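Side-chain contact in 3-dehydroquinate dehydratase (Geobacillus kaustophilus, PDB 2YR1), which probably catalyses the cis-dehydration of 3-dehydroquinate to 3-dehydroshikimate, the third step of the chorismate pathway, through a Schiff base with its substrate: residues A[183-188]-A[209-214]. Residues are numbered along the deposited sequence; the frame is centred on the assembly and turned at random.
Sequences EDVLVL and GGLGAI
The flat group that matters is the peptide joining Leu211 to Gly212: Val185 lays CG2 over one face of it, almost above the oxygen, 3.4 Å from Leu211 O. Leu211 CB rises on the same face, 4.3 Å from Val185 CG2. Gly212 N, at the far end of that face, is 4.4 Å from Val185 CG2. The other branch of the valine turns to Ile214, with Val185 CG1 3.6 Å from Ile214 CG2, the side chains crossing at about a right angle. Ile214 sends CG1 anti to its own backbone N (chi1 -173°), which leaves the branch methyl CG2 to meet the valine while the longer arm leads away. Gly210 to Ala213 form a type I turn, closed by Ala213 N to Gly210 O at 3.1 Å, leading into helix 213-218. Pro179 packs on Val185 and Leu211, and Ala218 of the second subunit on Ile214. In this (beta/alpha)8 barrel the contact joins the start of helix 182-198 to the turn after strand 203-207, with Gly212 about 6 Å from the side chain of Arg216, predicted to bind 3-dehydroquinate. No hydrogen bond spans the segments; methyl groups and one peptide face meet in a small van der Waals contact.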
loop_
_atom_site.group_PDB
_atom_site.type_symbol
_atom_site.label_atom_id
_atom_site.label_comp_id
_atom_site.label_asym_id
_atom_site.label_seq_id
_atom_site.Cartn_x
_atom_site.Cartn_y
_atom_site.Cartn_z
ATOM N N GLU A 183 -4.214 11.785 -3.188
ATOM C CA GLU A 183 -5.231 12.039 -2.190
ATOM C C GLU A 183 -6.499 11.237 -2.486
ATOM O O GLU A 183 -7.137 10.737 -1.562
ATOM C CB GLU A 183 -5.555 13.536 -2.096
ATOM C CG GLU A 183 -6.550 13.841 -0.986
ATOM C CD GLU A 183 -6.209 13.108 0.314
ATOM O OE1 GLU A 183 -7.117 12.478 0.927
ATOM O OE2 GLU A 183 -5.024 13.159 0.715
ATOM N N ASP A 184 -6.855 11.111 -3.762
ATOM C CA ASP A 184 -8.039 10.343 -4.157
ATOM C C ASP A 184 -7.894 8.882 -3.781
ATOM O O ASP A 184 -8.873 8.237 -3.407
ATOM C CB ASP A 184 -8.281 10.408 -5.661
ATOM C CG ASP A 184 -8.930 11.699 -6.096
ATOM O OD1 ASP A 184 -9.589 12.375 -5.257
ATOM O OD2 ASP A 184 -8.781 12.015 -7.292
ATOM N N VAL A 185 -6.679 8.362 -3.908
ATOM C CA VAL A 185 -6.425 6.967 -3.564
ATOM C C VAL A 185 -6.683 6.745 -2.075
ATOM O O VAL A 185 -7.304 5.764 -1.694
ATOM C CB VAL A 185 -4.971 6.559 -3.927
ATOM C CG1 VAL A 185 -4.707 5.143 -3.512
ATOM C CG2 VAL A 185 -4.762 6.701 -5.441
ATOM N N LEU A 186 -6.238 7.677 -1.239
ATOM C CA LEU A 186 -6.447 7.565 0.203
ATOM C C LEU A 186 -7.957 7.716 0.519
ATOM O O LEU A 186 -8.459 7.067 1.413
ATOM C CB LEU A 186 -5.606 8.628 0.929
ATOM C CG LEU A 186 -4.076 8.449 0.795
ATOM C CD1 LEU A 186 -3.367 9.519 1.608
ATOM C CD2 LEU A 186 -3.651 7.054 1.286
ATOM N N VAL A 187 -8.672 8.578 -0.213
ATOM C CA VAL A 187 -10.122 8.712 -0.011
ATOM C C VAL A 187 -10.796 7.322 -0.213
ATOM O O VAL A 187 -11.635 6.877 0.595
ATOM C CB VAL A 187 -10.723 9.718 -1.021
ATOM C CG1 VAL A 187 -12.220 9.589 -1.079
ATOM C CG2 VAL A 187 -10.321 11.119 -0.622
ATOM N N LEU A 188 -10.424 6.633 -1.287
ATOM C CA LEU A 188 -10.990 5.310 -1.545
ATOM C C LEU A 188 -10.687 4.315 -0.417
ATOM O O LEU A 188 -11.539 3.495 -0.054
ATOM C CB LEU A 188 -10.470 4.719 -2.852
ATOM C CG LEU A 188 -11.037 3.291 -2.907
ATOM C CD1 LEU A 188 -12.427 3.339 -3.499
ATOM C CD2 LEU A 188 -10.145 2.355 -3.646
ATOM N N GLY A 209 -6.482 2.562 -12.660
ATOM C CA GLY A 209 -5.307 3.264 -13.152
ATOM C C GLY A 209 -4.007 2.993 -12.400
ATOM O O GLY A 209 -3.981 2.246 -11.409
ATOM N N GLY A 210 -2.925 3.630 -12.856
ATOM C CA GLY A 210 -1.620 3.422 -12.244
ATOM C C GLY A 210 -1.620 3.922 -10.815
ATOM O O GLY A 210 -1.064 3.303 -9.907
ATOM N N LEU A 211 -2.261 5.065 -10.635
ATOM C CA LEU A 211 -2.379 5.704 -9.337
ATOM C C LEU A 211 -3.018 4.758 -8.336
ATOM O O LEU A 211 -2.641 4.739 -7.171
ATOM C CB LEU A 211 -3.238 6.952 -9.479
ATOM C CG LEU A 211 -2.734 8.282 -8.935
ATOM C CD1 LEU A 211 -1.217 8.349 -8.967
ATOM C CD2 LEU A 211 -3.365 9.384 -9.766
ATOM N N GLY A 212 -3.985 3.974 -8.799
ATOM C CA GLY A 212 -4.675 3.053 -7.917
ATOM C C GLY A 212 -4.077 1.668 -7.733
ATOM O O GLY A 212 -4.663 0.827 -7.045
ATOM N N ALA A 213 -2.914 1.416 -8.321
ATOM C CA ALA A 213 -2.309 0.101 -8.194
ATOM C C ALA A 213 -2.201 -0.344 -6.738
ATOM O O ALA A 213 -2.526 -1.489 -6.409
ATOM C CB ALA A 213 -0.925 0.086 -8.842
ATOM N N ILE A 214 -1.758 0.557 -5.867
ATOM C CA ILE A 214 -1.587 0.202 -4.459
ATOM C C ILE A 214 -2.843 -0.389 -3.857
ATOM O O ILE A 214 -2.770 -1.269 -2.984
ATOM C CB ILE A 214 -1.139 1.418 -3.578
ATOM C CG1 ILE A 214 -0.821 0.942 -2.154
ATOM C CG2 ILE A 214 -2.256 2.474 -3.501
ATOM C CD1 ILE A 214 0.339 -0.077 -2.057
#